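Local atomic coordinates of major pilin backbone protein T-antigen, T13 (Streptococcus pyogenes, PDB entry 6BBT), a protein that probably polymerises as the major backbone subunit of the surface pili of this bacterium and defines its Lancefield T serotype. Residues F33-D38 with F82-V87; I92-Y97 with T117-V122. All coordinates share one frame; numbering follows the deposited sequence.

Interaction 1 of 2, residues F33-D38 with F82-V87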
ATOM      1  N   PHE A  33      -1.232  -4.515  13.844  1.00 19.12           N
ATOM      2  CA  PHE A  33      -0.387  -4.131  14.958  1.00 19.05           C
ATOM      3  C   PHE A  33      -0.377  -5.287  15.960  1.00 20.99           C
ATOM      4  O   PHE A  33      -1.392  -5.960  16.152  1.00 20.40           O
ATOM      5  CB  PHE A  33      -0.911  -2.843  15.566  1.00 19.48           C
ATOM      6  CG  PHE A  33      -1.309  -1.862  14.528  1.00 19.00           C
ATOM      7  CD1 PHE A  33      -0.344  -1.242  13.769  1.00 19.15           C
ATOM      8  CD2 PHE A  33      -2.644  -1.683  14.200  1.00 20.03           C
ATOM      9  CE1 PHE A  33      -0.700  -0.385  12.738  1.00 19.65           C
ATOM     10  CE2 PHE A  33      -3.010  -0.809  13.186  1.00 19.91           C
ATOM     11  CZ  PHE A  33      -2.029  -0.169  12.454  1.00 19.66           C
ATOM     12  N   THR A  34       0.789  -5.518  16.548  1.00 21.99           N
ATOM     13  CA  THR A  34       1.010  -6.610  17.471  1.00 23.37           C
ATOM     14  C   THR A  34       1.436  -6.014  18.794  1.00 22.80           C
ATOM     15  O   THR A  34       2.213  -5.062  18.835  1.00 21.41           O
ATOM     16  CB  THR A  34       2.142  -7.532  16.997  1.00 25.60           C
ATOM     17  OG1 THR A  34       1.909  -7.911  15.645  1.00 30.62           O
ATOM     18  CG2 THR A  34       2.190  -8.792  17.844  1.00 29.34           C
ATOM     19  N   ILE A  35       0.949  -6.613  19.870  1.00 24.58           N
ATOM     20  CA  ILE A  35       1.411  -6.299  21.218  1.00 24.81           C
ATOM     21  C   ILE A  35       1.973  -7.586  21.811  1.00 25.81           C
ATOM     22  O   ILE A  35       1.365  -8.654  21.678  1.00 24.46           O
ATOM     23  CB  ILE A  35       0.300  -5.662  22.086  1.00 24.38           C
ATOM     24  CG1 ILE A  35       0.881  -5.190  23.418  1.00 24.06           C
ATOM     25  CG2 ILE A  35      -0.871  -6.600  22.321  1.00 24.15           C
ATOM     26  CD1 ILE A  35      -0.012  -4.209  24.121  1.00 23.91           C
ATOM     27  N   GLU A  36       3.163  -7.485  22.399  1.00 28.36           N
ATOM     28  CA  GLU A  36       3.792  -8.603  23.104  1.00 29.53           C
ATOM     29  C   GLU A  36       4.399  -8.113  24.425  1.00 29.39           C
ATOM     30  O   GLU A  36       4.667  -6.918  24.574  1.00 25.69           O
ATOM     31  CB  GLU A  36       4.869  -9.252  22.235  1.00 31.62           C
ATOM     32  CG  GLU A  36       6.087  -8.373  21.962  1.00 34.63           C
ATOM     33  CD  GLU A  36       7.095  -9.028  21.039  1.00 38.62           C
ATOM     34  OE1 GLU A  36       6.766 -10.057  20.412  1.00 44.31           O
ATOM     35  OE2 GLU A  36       8.231  -8.514  20.933  1.00 42.84           O
ATOM     36  N   PRO A  37       4.620  -9.036  25.387  1.00 30.74           N
ATOM     37  CA  PRO A  37       5.327  -8.647  26.617  1.00 29.72           C
ATOM     38  C   PRO A  37       6.739  -8.142  26.357  1.00 29.79           C
ATOM     39  O   PRO A  37       7.448  -8.686  25.499  1.00 30.05           O
ATOM     40  CB  PRO A  37       5.394  -9.961  27.422  1.00 31.22           C
ATOM     41  CG  PRO A  37       4.310 -10.827  26.880  1.00 31.82           C
ATOM     42  CD  PRO A  37       4.125 -10.431  25.439  1.00 30.84           C
ATOM     43  N   ASP A  38       7.141  -7.111  27.089  1.00 31.10           N
ATOM     44  CA  ASP A  38       8.552  -6.756  27.199  1.00 33.11           C
ATOM     45  C   ASP A  38       9.135  -7.760  28.203  1.00 34.33           C
ATOM     46  O   ASP A  38       8.940  -7.613  29.403  1.00 30.06           O
ATOM     47  CB  ASP A  38       8.731  -5.310  27.680  1.00 33.86           C
ATOM     48  CG  ASP A  38      10.191  -4.860  27.689  1.00 34.75           C
ATOM     49  OD1 ASP A  38      11.107  -5.708  27.610  1.00 37.42           O
ATOM     50  OD2 ASP A  38      10.427  -3.638  27.782  1.00 36.10           O
ATOM     51  N   PHE A  82      -5.996  -1.565  21.457  1.00 25.69           N
ATOM     52  CA  PHE A  82      -5.866  -2.779  22.237  1.00 24.73           C
ATOM     53  C   PHE A  82      -6.661  -2.574  23.507  1.00 26.78           C
ATOM     54  O   PHE A  82      -6.733  -1.464  24.038  1.00 27.16           O
ATOM     55  CB  PHE A  82      -4.419  -3.036  22.575  1.00 23.87           C
ATOM     56  CG  PHE A  82      -3.585  -3.399  21.401  1.00 23.20           C
ATOM     57  CD1 PHE A  82      -3.602  -4.695  20.898  1.00 23.13           C
ATOM     58  CD2 PHE A  82      -2.751  -2.460  20.817  1.00 22.88           C
ATOM     59  CE1 PHE A  82      -2.799  -5.041  19.830  1.00 23.13           C
ATOM     60  CE2 PHE A  82      -1.948  -2.797  19.751  1.00 23.26           C
ATOM     61  CZ  PHE A  82      -1.971  -4.089  19.256  1.00 23.39           C
ATOM     62  N   ASN A  83      -7.255  -3.651  23.996  1.00 29.91           N
ATOM     63  CA  ASN A  83      -8.111  -3.565  25.147  1.00 31.14           C
ATOM     64  C   ASN A  83      -7.553  -4.399  26.290  1.00 32.03           C
ATOM     65  O   ASN A  83      -7.467  -5.624  26.183  1.00 32.04           O
ATOM     66  CB  ASN A  83      -9.502  -4.021  24.767  1.00 33.04           C
ATOM     67  CG  ASN A  83     -10.489  -3.845  25.890  1.00 34.92           C
ATOM     68  OD1 ASN A  83     -10.229  -3.127  26.859  1.00 34.68           O
ATOM     69  ND2 ASN A  83     -11.623  -4.516  25.776  1.00 37.94           N
ATOM     70  N   PHE A  84      -7.169  -3.719  27.371  1.00 32.97           N
ATOM     71  CA  PHE A  84      -6.636  -4.378  28.564  1.00 35.12           C
ATOM     72  C   PHE A  84      -7.709  -4.749  29.598  1.00 39.34           C
ATOM     73  O   PHE A  84      -7.421  -5.526  30.514  1.00 40.98           O
ATOM     74  CB  PHE A  84      -5.541  -3.518  29.205  1.00 33.29           C
ATOM     75  CG  PHE A  84      -4.357  -3.304  28.310  1.00 31.88           C
ATOM     76  CD1 PHE A  84      -3.434  -4.322  28.117  1.00 30.25           C
ATOM     77  CD2 PHE A  84      -4.177  -2.096  27.645  1.00 31.79           C
ATOM     78  CE1 PHE A  84      -2.346  -4.143  27.279  1.00 30.21           C
ATOM     79  CE2 PHE A  84      -3.092  -1.910  26.813  1.00 31.32           C
ATOM     80  CZ  PHE A  84      -2.177  -2.933  26.625  1.00 30.72           C
ATOM     81  N   GLU A  85      -8.925  -4.209  29.449  1.00 43.74           N
ATOM     82  CA  GLU A  85     -10.091  -4.600  30.266  1.00 48.99           C
ATOM     83  C   GLU A  85     -10.254  -6.109  30.409  1.00 47.71           C
ATOM     84  O   GLU A  85     -10.651  -6.582  31.471  1.00 50.13           O
ATOM     85  CB  GLU A  85     -11.382  -4.023  29.654  1.00 54.73           C
ATOM     86  CG  GLU A  85     -12.711  -4.435  30.291  1.00 59.94           C
ATOM     87  CD  GLU A  85     -12.942  -3.797  31.645  1.00 65.99           C
ATOM     88  OE1 GLU A  85     -13.940  -3.057  31.791  1.00 73.61           O
ATOM     89  OE2 GLU A  85     -12.128  -4.018  32.569  1.00 70.54           O
ATOM     90  N   THR A  86      -9.954  -6.848  29.340  1.00 43.95           N
ATOM     91  CA  THR A  86     -10.186  -8.290  29.278  1.00 41.79           C
ATOM     92  C   THR A  86      -9.102  -9.154  29.937  1.00 41.23           C
ATOM     93  O   THR A  86      -9.232 -10.370  29.966  1.00 41.06           O
ATOM     94  CB  THR A  86     -10.349  -8.749  27.802  1.00 41.95           C
ATOM     95  OG1 THR A  86      -9.117  -8.578  27.092  1.00 40.28           O
ATOM     96  CG2 THR A  86     -11.461  -7.957  27.094  1.00 40.34           C
ATOM     97  N   VAL A  87      -8.041  -8.547  30.462  1.00 41.22           N
ATOM     98  CA  VAL A  87      -6.884  -9.292  30.941  1.00 42.48           C
ATOM     99  C   VAL A  87      -7.002  -9.607  32.443  1.00 45.11           C
ATOM    100  O   VAL A  87      -7.463  -8.763  33.218  1.00 44.63           O
ATOM    101  CB  VAL A  87      -5.589  -8.490  30.677  1.00 43.85           C
ATOM    102  CG1 VAL A  87      -4.343  -9.262  31.126  1.00 43.46           C
ATOM    103  CG2 VAL A  87      -5.496  -8.129  29.192  1.00 43.69           C
TER
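Phe84, whose ring meets the tip of Ile35, also accepts the backbone N-H of Val87 at its carbonyl O, 3.1 Å from Val87 N, closing a type I turn from Phe84 to Val87. An Asx turn overlaps its start, with Asn83 OD1 taking the N-H of Glu85. Across the contact itself the meeting is essentially apolar. Ile35 spans two phenylalanines of the other segment. Its CB lies over one face of the Phe82 ring, 4.0 Å from the centroid and displaced toward the rim, a CH-pi contact, while CG2 sits 3.5 Å from Phe82 CE1. Ile35 CG1 stands anti to its backbone N (chi1 -173°), and the nearly extended chain beyond it carries Ile35 CD1 to the edge of the Phe84 ring, 3.5 Å from Phe84 CZ, tip to tip. The far end of the Phe82 ring reaches the backbone of the facing strand: CZ is 3.7 Å from Phe33 O, which lies near the ring plane at its edge, and 4.0 Å from Phe33 CB. The Phe33 ring turns away, toward Phe150. Strand 29-37 is flanked in its sheet by strands 62-67 and 93-101, whereas strand 77-83 pairs with strand 10-17 in another sheet; these buried side chains therefore join the two sheets, with Leu11 and Ile13 against Phe82, and Tyr97 and Val99 against Ile35.

Interaction 2 of 2, residues I92-Y97 with T117-V122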
ATOM      1  N   ILE A  92      -1.101  -5.925  41.446  1.00 52.35           N
ATOM      2  CA  ILE A  92      -0.898  -4.511  41.087  1.00 52.43           C
ATOM      3  C   ILE A  92       0.508  -4.277  40.538  1.00 51.21           C
ATOM      4  O   ILE A  92       1.429  -5.061  40.803  1.00 53.62           O
ATOM      5  CB  ILE A  92      -1.155  -3.517  42.254  1.00 54.01           C
ATOM      6  CG1 ILE A  92      -0.192  -3.742  43.434  1.00 55.52           C
ATOM      7  CG2 ILE A  92      -2.605  -3.591  42.715  1.00 54.88           C
ATOM      8  CD1 ILE A  92      -0.141  -2.576  44.402  1.00 55.81           C
ATOM      9  N   GLY A  93       0.660  -3.199  39.775  1.00 49.67           N
ATOM     10  CA  GLY A  93       1.953  -2.817  39.217  1.00 48.25           C
ATOM     11  C   GLY A  93       1.872  -2.192  37.839  1.00 45.28           C
ATOM     12  O   GLY A  93       0.798  -1.823  37.356  1.00 45.25           O
ATOM     13  N   ILE A  94       3.037  -2.059  37.222  1.00 43.55           N
ATOM     14  CA  ILE A  94       3.156  -1.509  35.889  1.00 41.52           C
ATOM     15  C   ILE A  94       3.568  -2.654  34.975  1.00 39.65           C
ATOM     16  O   ILE A  94       4.599  -3.299  35.186  1.00 41.94           O
ATOM     17  CB  ILE A  94       4.165  -0.360  35.853  1.00 42.75           C
ATOM     18  CG1 ILE A  94       3.580   0.858  36.577  1.00 43.08           C
ATOM     19  CG2 ILE A  94       4.531  -0.005  34.412  1.00 42.89           C
ATOM     20  CD1 ILE A  94       4.624   1.835  37.069  1.00 43.04           C
ATOM     21  N   TYR A  95       2.737  -2.908  33.969  1.00 34.30           N
ATOM     22  CA  TYR A  95       2.952  -4.002  33.053  1.00 34.17           C
ATOM     23  C   TYR A  95       3.341  -3.410  31.702  1.00 30.00           C
ATOM     24  O   TYR A  95       2.643  -2.554  31.164  1.00 27.87           O
ATOM     25  CB  TYR A  95       1.698  -4.861  32.988  1.00 36.18           C
ATOM     26  CG  TYR A  95       1.419  -5.599  34.288  1.00 37.49           C
ATOM     27  CD1 TYR A  95       0.675  -5.001  35.312  1.00 38.07           C
ATOM     28  CD2 TYR A  95       1.889  -6.895  34.489  1.00 39.12           C
ATOM     29  CE1 TYR A  95       0.414  -5.679  36.496  1.00 39.59           C
ATOM     30  CE2 TYR A  95       1.633  -7.581  35.668  1.00 39.72           C
ATOM     31  CZ  TYR A  95       0.899  -6.970  36.668  1.00 41.25           C
ATOM     32  OH  TYR A  95       0.644  -7.656  37.842  1.00 44.92           O
ATOM     33  N   ARG A  96       4.482  -3.857  31.198  1.00 28.81           N
ATOM     34  CA  ARG A  96       5.141  -3.243  30.062  1.00 29.99           C
ATOM     35  C   ARG A  96       5.066  -4.136  28.829  1.00 29.23           C
ATOM     36  O   ARG A  96       5.407  -5.323  28.887  1.00 28.82           O
ATOM     37  CB  ARG A  96       6.592  -2.965  30.385  1.00 30.64           C
ATOM     38  CG  ARG A  96       7.332  -2.217  29.288  1.00 31.95           C
ATOM     39  CD  ARG A  96       8.636  -1.656  29.822  1.00 32.66           C
ATOM     40  NE  ARG A  96       8.401  -0.485  30.663  1.00 32.78           N
ATOM     41  CZ  ARG A  96       9.302   0.049  31.491  1.00 34.53           C
ATOM     42  NH1 ARG A  96      10.513  -0.475  31.625  1.00 34.77           N
ATOM     43  NH2 ARG A  96       8.980   1.122  32.205  1.00 35.84           N
ATOM     44  N   TYR A  97       4.658  -3.532  27.716  1.00 27.60           N
ATOM     45  CA  TYR A  97       4.488  -4.249  26.456  1.00 26.80           C
ATOM     46  C   TYR A  97       5.189  -3.511  25.332  1.00 24.73           C
ATOM     47  O   TYR A  97       5.434  -2.309  25.430  1.00 22.15           O
ATOM     48  CB  TYR A  97       3.010  -4.331  26.100  1.00 27.31           C
ATOM     49  CG  TYR A  97       2.095  -4.972  27.113  1.00 27.47           C
ATOM     50  CD1 TYR A  97       1.649  -4.270  28.227  1.00 28.07           C
ATOM     51  CD2 TYR A  97       1.622  -6.268  26.918  1.00 28.88           C
ATOM     52  CE1 TYR A  97       0.786  -4.857  29.142  1.00 29.29           C
ATOM     53  CE2 TYR A  97       0.749  -6.856  27.814  1.00 28.84           C
ATOM     54  CZ  TYR A  97       0.335  -6.151  28.922  1.00 29.37           C
ATOM     55  OH  TYR A  97      -0.533  -6.756  29.802  1.00 29.98           O
ATOM     56  N   THR A 117       6.578   1.392  23.173  1.00 23.02           N
ATOM     57  CA  THR A 117       6.503   0.750  24.475  1.00 24.20           C
ATOM     58  C   THR A 117       5.327   1.311  25.240  1.00 23.26           C
ATOM     59  O   THR A 117       5.000   2.492  25.126  1.00 25.33           O
ATOM     60  CB  THR A 117       7.820   0.850  25.288  1.00 25.39           C
ATOM     61  OG1 THR A 117       7.673   0.108  26.509  1.00 27.68           O
ATOM     62  CG2 THR A 117       8.191   2.284  25.594  1.00 25.32           C
ATOM     63  N   VAL A 118       4.684   0.433  25.996  1.00 22.84           N
ATOM     64  CA  VAL A 118       3.425   0.723  26.642  1.00 24.06           C
ATOM     65  C   VAL A 118       3.492   0.247  28.097  1.00 25.70           C
ATOM     66  O   VAL A 118       3.720  -0.940  28.337  1.00 24.98           O
ATOM     67  CB  VAL A 118       2.265  -0.005  25.933  1.00 24.55           C
ATOM     68  CG1 VAL A 118       0.938   0.292  26.620  1.00 25.32           C
ATOM     69  CG2 VAL A 118       2.193   0.409  24.469  1.00 25.36           C
ATOM     70  N   ASP A 119       3.294   1.170  29.045  1.00 26.55           N
ATOM     71  CA  ASP A 119       3.109   0.816  30.461  1.00 27.24           C
ATOM     72  C   ASP A 119       1.645   0.902  30.850  1.00 27.50           C
ATOM     73  O   ASP A 119       1.020   1.947  30.708  1.00 28.55           O
ATOM     74  CB  ASP A 119       3.936   1.737  31.364  1.00 27.83           C
ATOM     75  CG  ASP A 119       5.412   1.422  31.316  1.00 28.38           C
ATOM     76  OD1 ASP A 119       5.801   0.310  30.907  1.00 28.96           O
ATOM     77  OD2 ASP A 119       6.203   2.291  31.706  1.00 29.79           O
ATOM     78  N   VAL A 120       1.113  -0.211  31.346  1.00 28.92           N
ATOM     79  CA  VAL A 120      -0.253  -0.267  31.835  1.00 30.40           C
ATOM     80  C   VAL A 120      -0.207  -0.280  33.368  1.00 32.50           C
ATOM     81  O   VAL A 120       0.361  -1.198  33.974  1.00 31.26           O
ATOM     82  CB  VAL A 120      -0.977  -1.516  31.299  1.00 30.64           C
ATOM     83  CG1 VAL A 120      -2.443  -1.495  31.699  1.00 31.19           C
ATOM     84  CG2 VAL A 120      -0.844  -1.585  29.778  1.00 29.93           C
ATOM     85  N   TYR A 121      -0.803   0.745  33.965  1.00 36.81           N
ATOM     86  CA  TYR A 121      -0.829   0.919  35.425  1.00 41.04           C
ATOM     87  C   TYR A 121      -2.031   0.182  36.001  1.00 41.53           C
ATOM     88  O   TYR A 121      -3.172   0.588  35.779  1.00 41.99           O
ATOM     89  CB  TYR A 121      -0.893   2.414  35.784  1.00 42.21           C
ATOM     90  CG  TYR A 121       0.438   3.111  35.652  1.00 44.80           C
ATOM     91  CD1 TYR A 121       1.111   3.150  34.432  1.00 46.83           C
ATOM     92  CD2 TYR A 121       1.039   3.724  36.746  1.00 45.45           C
ATOM     93  CE1 TYR A 121       2.340   3.771  34.306  1.00 46.90           C
ATOM     94  CE2 TYR A 121       2.269   4.347  36.629  1.00 46.67           C
ATOM     95  CZ  TYR A 121       2.911   4.370  35.410  1.00 46.93           C
ATOM     96  OH  TYR A 121       4.127   4.983  35.282  1.00 46.03           O
ATOM     97  N   VAL A 122      -1.773  -0.892  36.742  1.00 43.74           N
ATOM     98  CA  VAL A 122      -2.829  -1.783  37.245  1.00 47.16           C
ATOM     99  C   VAL A 122      -3.048  -1.621  38.767  1.00 50.73           C
ATOM    100  O   VAL A 122      -2.124  -1.858  39.555  1.00 51.26           O
ATOM    101  CB  VAL A 122      -2.486  -3.246  36.887  1.00 46.71           C
ATOM    102  CG1 VAL A 122      -3.462  -4.232  37.531  1.00 47.03           C
ATOM    103  CG2 VAL A 122      -2.469  -3.416  35.371  1.00 46.53           C
TER
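Val122, Ile94 and Tyr97 bury the most surface where these two antiparallel strands pair. Val122 forms a hydrogen-bonded pair with Gly93, its N 2.8 Å from Gly93 O. The backbone angles of Gly93 (phi 145°, psi -169°) would jam a CB against the preceding carbonyl O, so they call for glycine. On the same face of the sheet, Val122 CG2 meets Tyr95 CD1 at 3.5 Å, the two side chains crossing at about a right angle. Farther along, the Tyr97 side chain passes Val120 at a slant, its CE1 3.7 Å from Val120 CG2, while its hydroxyl is hydrogen-bonded to Glu55 O. Ile94 lies on the other face, beside its non-hydrogen-bonded partner Tyr121. With CG1 anti to the carbonyl carbon (chi1 -71°), the branch runs over the centre of the Tyr121 ring, CG1 3.6 Å from the centroid, in a CH-pi contact that CD1 extends toward CE2 and CZ. Ile94 CG2 packs on Asp119 CG, 3.5 Å away. That carboxylate is gripped side-on by Arg96: NE to Asp119 OD1 is 2.7 Å and NH2 to OD2 is 3.1 Å, each oxygen using its syn lone pair, with the two flat groups nearly coplanar. Two bonds, one to each oxygen, fix the rotation of both groups on the partly exposed face. Together the regular ladder, an aromatic and valine face turned inward and a salt-bridged, less buried face are consistent with neighbouring strands in the immunoglobulin-like beta-sandwich of Spy0128-type pilin domains.

Interactions 1 and 2 lie about 10 Å apart, centre to centre, at one end of the elongated chain and within the same Spy0128-like domain. Interaction 2 joins neighbouring strands of one sheet, and interaction 1 ties strand 29-37 of that sheet to strand 77-83 of another. Tyr97 stands at the junction: its CB is 3.5 Å from Ile35 CG1, and its ring meets that of Phe84. The same phenylalanine touches the second strand of interaction 2, with Phe84 CZ 3.7 Å from Val120 CG2. Through these side chains the two contacts share the interior between the sheets. The backbones are also linked, by a probable hydrogen bond from Asp38 N to Arg96 O at 3.1 Å.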